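Local coordinates for protein EreC (Klebsiella pneumoniae, PDB 6XCQ) that probably confers macrolide resistance by hydrolysing the lactone ester that closes the ring of erythromycin and related antibiotics, at residues D178-L192 and K217-L229. The protein carries 1 engineered substitution. Sequence-based numbering, arbitrary orientation.
Sequences DHLIKPHVDELTHLL and KAISGVTRLKLRL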
loop_
_atom_site.group_PDB
_atom_site.type_symbol
_atom_site.label_atom_id
_atom_site.label_comp_id
_atom_site.label_asym_id
_atom_site.label_seq_id
_atom_site.Cartn_x
_atom_site.Cartn_y
_atom_site.Cartn_z
ATOM N N ASP A 178 -23.438 1.806 -21.260
ATOM C CA ASP A 178 -23.062 2.699 -22.353
ATOM C C ASP A 178 -22.490 1.881 -23.503
ATOM O O ASP A 178 -21.304 1.990 -23.844
ATOM C CB ASP A 178 -22.072 3.775 -21.861
ATOM C CG ASP A 178 -21.731 4.826 -22.939
ATOM O OD1 ASP A 178 -22.553 5.127 -23.827
ATOM O OD2 ASP A 178 -20.617 5.370 -22.905
ATOM N N HIS A 179 -23.336 1.043 -24.104
ATOM C CA HIS A 179 -22.863 0.109 -25.122
ATOM C C HIS A 179 -22.258 0.810 -26.332
ATOM O O HIS A 179 -21.441 0.202 -27.034
ATOM C CB HIS A 179 -24.004 -0.814 -25.568
ATOM C CG HIS A 179 -23.539 -2.011 -26.337
ATOM N ND1 HIS A 179 -23.214 -1.955 -27.676
ATOM C CD2 HIS A 179 -23.325 -3.293 -25.952
ATOM C CE1 HIS A 179 -22.825 -3.150 -28.084
ATOM N NE2 HIS A 179 -22.888 -3.981 -27.059
ATOM N N LEU A 180 -22.603 2.081 -26.563
ATOM C CA LEU A 180 -22.044 2.840 -27.682
ATOM C C LEU A 180 -20.522 2.880 -27.658
ATOM O O LEU A 180 -19.893 3.012 -28.713
ATOM C CB LEU A 180 -22.578 4.272 -27.668
ATOM C CG LEU A 180 -24.048 4.462 -28.050
ATOM C CD1 LEU A 180 -24.510 5.881 -27.716
ATOM C CD2 LEU A 180 -24.244 4.134 -29.516
ATOM N N ILE A 181 -19.907 2.800 -26.481
ATOM C CA ILE A 181 -18.457 2.921 -26.380
ATOM C C ILE A 181 -17.795 1.570 -26.109
ATOM O O ILE A 181 -16.584 1.508 -25.861
ATOM C CB ILE A 181 -18.061 3.985 -25.331
ATOM C CG1 ILE A 181 -16.671 4.557 -25.626
ATOM C CG2 ILE A 181 -18.139 3.440 -23.896
ATOM C CD1 ILE A 181 -16.669 5.669 -26.638
ATOM N N LYS A 182 -18.557 0.480 -26.182
ATOM C CA LYS A 182 -17.977 -0.847 -25.981
ATOM C C LYS A 182 -16.944 -1.253 -27.031
ATOM O O LYS A 182 -15.970 -1.931 -26.656
ATOM C CB LYS A 182 -19.098 -1.889 -25.907
ATOM C CG LYS A 182 -18.616 -3.332 -25.890
ATOM C CD LYS A 182 -19.038 -4.054 -24.623
ATOM C CE LYS A 182 -19.027 -5.561 -24.816
ATOM N NZ LYS A 182 -17.713 -6.068 -25.296
ATOM N N PRO A 183 -17.083 -0.930 -28.324
ATOM C CA PRO A 183 -15.988 -1.271 -29.252
ATOM C C PRO A 183 -14.672 -0.613 -28.868
ATOM O O PRO A 183 -13.604 -1.224 -28.982
ATOM C CB PRO A 183 -16.498 -0.758 -30.606
ATOM C CG PRO A 183 -17.970 -0.666 -30.462
ATOM C CD PRO A 183 -18.234 -0.336 -29.031
ATOM N N HIS A 184 -14.743 0.636 -28.411
ATOM C CA HIS A 184 -13.559 1.370 -27.987
ATOM C C HIS A 184 -12.886 0.697 -26.790
ATOM O O HIS A 184 -11.657 0.578 -26.755
ATOM C CB HIS A 184 -13.974 2.815 -27.690
ATOM C CG HIS A 184 -12.851 3.721 -27.290
ATOM N ND1 HIS A 184 -12.137 4.471 -28.200
ATOM C CD2 HIS A 184 -12.351 4.036 -26.070
ATOM C CE1 HIS A 184 -11.229 5.190 -27.560
ATOM N NE2 HIS A 184 -11.341 4.946 -26.267
ATOM N N VAL A 185 -13.673 0.224 -25.813
ATOM C CA VAL A 185 -13.099 -0.502 -24.677
ATOM C C VAL A 185 -12.444 -1.795 -25.145
ATOM O O VAL A 185 -11.392 -2.199 -24.628
ATOM C CB VAL A 185 -14.170 -0.782 -23.602
ATOM C CG1 VAL A 185 -13.647 -1.780 -22.545
ATOM C CG2 VAL A 185 -14.618 0.502 -22.939
ATOM N N ASP A 186 -13.056 -2.467 -26.121
ATOM C CA ASP A 186 -12.529 -3.747 -26.586
ATOM C C ASP A 186 -11.265 -3.554 -27.414
ATOM O O ASP A 186 -10.339 -4.372 -27.346
ATOM C CB ASP A 186 -13.599 -4.491 -27.381
ATOM C CG ASP A 186 -14.716 -5.006 -26.497
ATOM O OD1 ASP A 186 -14.418 -5.588 -25.433
ATOM O OD2 ASP A 186 -15.892 -4.829 -26.862
ATOM N N GLU A 187 -11.205 -2.475 -28.194
ATOM C CA GLU A 187 -9.955 -2.121 -28.854
ATOM C C GLU A 187 -8.845 -1.914 -27.825
ATOM O O GLU A 187 -7.728 -2.419 -27.991
ATOM C CB GLU A 187 -10.162 -0.867 -29.703
ATOM C CG GLU A 187 -8.941 -0.412 -30.479
ATOM C CD GLU A 187 -9.275 0.031 -31.894
ATOM N N LEU A 188 -9.153 -1.210 -26.732
ATOM C CA LEU A 188 -8.162 -0.969 -25.686
ATOM C C LEU A 188 -7.689 -2.270 -25.059
ATOM O O LEU A 188 -6.494 -2.447 -24.794
ATOM C CB LEU A 188 -8.754 -0.062 -24.611
ATOM C CG LEU A 188 -8.681 1.419 -24.925
ATOM C CD1 LEU A 188 -9.407 2.178 -23.830
ATOM C CD2 LEU A 188 -7.214 1.845 -25.016
ATOM N N THR A 189 -8.619 -3.185 -24.795
ATOM C CA THR A 189 -8.257 -4.482 -24.243
ATOM C C THR A 189 -7.246 -5.194 -25.128
ATOM O O THR A 189 -6.242 -5.731 -24.639
ATOM C CB THR A 189 -9.511 -5.330 -24.081
ATOM O OG1 THR A 189 -10.507 -4.559 -23.391
ATOM C CG2 THR A 189 -9.195 -6.596 -23.307
ATOM N N HIS A 190 -7.504 -5.222 -26.437
ATOM C CA HIS A 190 -6.569 -5.856 -27.356
ATOM C C HIS A 190 -5.250 -5.104 -27.394
ATOM O O HIS A 190 -4.180 -5.722 -27.351
ATOM C CB HIS A 190 -7.180 -5.942 -28.754
ATOM C CG HIS A 190 -8.237 -6.992 -28.879
ATOM N ND1 HIS A 190 -9.578 -6.693 -28.991
ATOM C CD2 HIS A 190 -8.152 -8.344 -28.889
ATOM C CE1 HIS A 190 -10.273 -7.813 -29.076
ATOM N NE2 HIS A 190 -9.431 -8.829 -29.017
ATOM N N LEU A 191 -5.308 -3.770 -27.458
ATOM C CA LEU A 191 -4.088 -2.976 -27.520
ATOM C C LEU A 191 -3.161 -3.266 -26.347
ATOM O O LEU A 191 -1.936 -3.160 -26.488
ATOM C CB LEU A 191 -4.430 -1.491 -27.554
ATOM C CG LEU A 191 -4.274 -0.761 -28.880
ATOM C CD1 LEU A 191 -4.986 0.572 -28.800
ATOM C CD2 LEU A 191 -2.798 -0.565 -29.167
ATOM N N LEU A 192 -3.712 -3.649 -25.196
ATOM C CA LEU A 192 -2.926 -3.804 -23.975
ATOM C C LEU A 192 -2.822 -5.253 -23.513
ATOM O O LEU A 192 -2.479 -5.503 -22.353
ATOM C CB LEU A 192 -3.522 -2.950 -22.859
ATOM C CG LEU A 192 -3.639 -1.461 -23.147
ATOM C CD1 LEU A 192 -4.658 -0.867 -22.191
ATOM C CD2 LEU A 192 -2.298 -0.795 -22.982
ATOM N N LYS A 217 -1.653 5.744 -28.481
ATOM C CA LYS A 217 -3.024 5.429 -28.847
ATOM C C LYS A 217 -3.799 4.870 -27.660
ATOM O O LYS A 217 -4.986 5.170 -27.490
ATOM C CB LYS A 217 -3.047 4.445 -30.014
ATOM C CG LYS A 217 -4.451 4.014 -30.413
ATOM C CD LYS A 217 -4.417 3.006 -31.547
ATOM C CE LYS A 217 -3.985 3.675 -32.844
ATOM N NZ LYS A 217 -4.990 4.681 -33.295
ATOM N N ALA A 218 -3.155 4.045 -26.824
ATOM C CA ALA A 218 -3.873 3.502 -25.674
ATOM C C ALA A 218 -4.092 4.572 -24.613
ATOM O O ALA A 218 -5.179 4.671 -24.032
ATOM C CB ALA A 218 -3.115 2.308 -25.086
ATOM N N ILE A 219 -3.070 5.383 -24.347
ATOM C CA ILE A 219 -3.208 6.470 -23.382
ATOM C C ILE A 219 -4.301 7.437 -23.832
ATOM O O ILE A 219 -5.169 7.837 -23.045
ATOM C CB ILE A 219 -1.856 7.185 -23.197
ATOM C CG1 ILE A 219 -0.876 6.288 -22.433
ATOM C CG2 ILE A 219 -2.019 8.527 -22.494
ATOM C CD1 ILE A 219 0.566 6.789 -22.522
ATOM N N SER A 220 -4.271 7.828 -25.104
ATOM C CA SER A 220 -5.309 8.715 -25.615
ATOM C C SER A 220 -6.680 8.049 -25.555
ATOM O O SER A 220 -7.689 8.712 -25.278
ATOM C CB SER A 220 -4.974 9.140 -27.043
ATOM O OG SER A 220 -3.727 9.818 -27.085
ATOM N N GLY A 221 -6.734 6.739 -25.808
ATOM C CA GLY A 221 -8.001 6.031 -25.749
ATOM C C GLY A 221 -8.615 6.069 -24.364
ATOM O O GLY A 221 -9.828 6.234 -24.214
ATOM N N VAL A 222 -7.778 5.947 -23.327
ATOM C CA VAL A 222 -8.285 5.992 -21.962
ATOM C C VAL A 222 -8.769 7.396 -21.621
ATOM O O VAL A 222 -9.821 7.565 -20.994
ATOM C CB VAL A 222 -7.214 5.479 -20.977
ATOM C CG1 VAL A 222 -7.575 5.825 -19.562
ATOM C CG2 VAL A 222 -7.088 3.959 -21.100
ATOM N N THR A 223 -8.037 8.427 -22.054
ATOM C CA THR A 223 -8.492 9.795 -21.812
ATOM C C THR A 223 -9.849 10.056 -22.478
ATOM O O THR A 223 -10.744 10.654 -21.869
ATOM C CB THR A 223 -7.428 10.785 -22.301
ATOM O OG1 THR A 223 -6.256 10.679 -21.463
ATOM C CG2 THR A 223 -7.928 12.195 -22.241
ATOM N N ARG A 224 -10.020 9.610 -23.725
ATOM C CA ARG A 224 -11.310 9.770 -24.392
ATOM C C ARG A 224 -12.426 9.139 -23.572
ATOM O O ARG A 224 -13.481 9.751 -23.357
ATOM C CB ARG A 224 -11.262 9.157 -25.795
ATOM C CG ARG A 224 -12.495 9.454 -26.667
ATOM C CD ARG A 224 -13.521 8.316 -26.648
ATOM N NE ARG A 224 -14.379 8.316 -27.828
ATOM C CZ ARG A 224 -15.537 8.963 -27.921
ATOM N NH1 ARG A 224 -15.990 9.694 -26.902
ATOM N NH2 ARG A 224 -16.240 8.889 -29.046
ATOM N N LEU A 225 -12.200 7.919 -23.085
ATOM C CA LEU A 225 -13.215 7.230 -22.294
ATOM C C LEU A 225 -13.511 7.967 -21.001
ATOM O O LEU A 225 -14.668 8.048 -20.581
ATOM C CB LEU A 225 -12.754 5.811 -21.968
ATOM C CG LEU A 225 -13.312 4.729 -22.877
ATOM C CD1 LEU A 225 -12.493 3.469 -22.723
ATOM C CD2 LEU A 225 -14.784 4.479 -22.577
ATOM N N LYS A 226 -12.463 8.460 -20.337
ATOM C CA LYS A 226 -12.619 9.143 -19.059
ATOM C C LYS A 226 -13.490 10.381 -19.189
ATOM O O LYS A 226 -14.321 10.667 -18.317
ATOM C CB LYS A 226 -11.249 9.552 -18.541
ATOM C CG LYS A 226 -11.260 10.196 -17.173
ATOM C CD LYS A 226 -9.867 10.692 -16.834
ATOM C CE LYS A 226 -9.911 12.011 -16.090
ATOM N NZ LYS A 226 -10.049 11.795 -14.631
ATOM N N LEU A 227 -13.269 11.159 -20.245
ATOM C CA LEU A 227 -14.022 12.398 -20.430
ATOM C C LEU A 227 -15.452 12.123 -20.891
ATOM O O LEU A 227 -16.376 12.858 -20.524
ATOM C CB LEU A 227 -13.291 13.296 -21.431
ATOM C CG LEU A 227 -12.221 14.279 -20.920
ATOM C CD1 LEU A 227 -11.353 13.684 -19.849
ATOM C CD2 LEU A 227 -11.361 14.777 -22.074
ATOM N N ARG A 228 -15.662 11.076 -21.683
ATOM C CA ARG A 228 -17.027 10.735 -22.068
ATOM C C ARG A 228 -17.841 10.314 -20.849
ATOM O O ARG A 228 -18.970 10.782 -20.652
ATOM C CB ARG A 228 -17.036 9.636 -23.131
ATOM C CG ARG A 228 -18.469 9.208 -23.488
ATOM C CD ARG A 228 -18.526 8.088 -24.527
ATOM N NE ARG A 228 -19.878 7.543 -24.679
ATOM C CZ ARG A 228 -20.828 8.069 -25.458
ATOM N NH1 ARG A 228 -20.602 9.183 -26.149
ATOM N NH2 ARG A 228 -22.025 7.494 -25.521
ATOM N N LEU A 229 -17.267 9.466 -19.991
ATOM C CA LEU A 229 -18.024 8.970 -18.845
ATOM C C LEU A 229 -18.377 10.096 -17.891
ATOM O O LEU A 229 -19.500 10.157 -17.379
ATOM C CB LEU A 229 -17.234 7.890 -18.100
ATOM C CG LEU A 229 -17.485 6.438 -18.514
ATOM C CD1 LEU A 229 -18.697 5.865 -17.810
ATOM C CD2 LEU A 229 -17.651 6.326 -20.016
#
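The imidazole of His184 has Gly221 O and Leu225 CD1 at its edge and, in the conformer of Arg224 described, one of two, CD of that arginine over one face, offset toward the rim, a tentative CH-pi contact. In the same conformer the guanidinium of Arg224 carries Ile181 CD1 over its centre, while Arg228 offers its edge to the carboxylate of Asp178. Together they illustrate how an antiparallel pair of packed helices, here helix 182-191 and the 217-229 part of helix 212-231, with segment axes 10.1 Å apart at 150°, can combine polar ties with a knob-into-hole contact. The knob is Leu188, held among Ala218, Gly221, Val222 and Leu225. Its CD1 meets Leu225 CD1 at 3.5 Å, and CD2 rests against the backbone of Ala218, a close approach consistent with the small residues Ala218 and Gly221. Leu225 forks: CD1 reaches Val185 and the ring edge, whereas CD2 packs on Ile181 CG1 at 3.6 Å. With CG anti to the backbone N (chi1 -178°), the imidazole of His184 extends across the groove, and NE2 donates to Gly221 O at 2.9 Å. That oxygen also accepts the helical N-H of Leu225, from the opposite face of its carbonyl plane. Beyond the pair, Ile181 and Val185 touch helix 164-177, and Val222 and Leu229 touch helix 244-267, so the contact belongs to a peripheral helical region of the esterase, its centre about 28 Å from that of the chain. At the far end the extended Arg228 grips Asp178 side-on, the two planes only 15° apart: NE reaches OD2 at 2.9 Å and NH2 reaches OD1 at 3.0 Å, each oxygen using its syn lone pair.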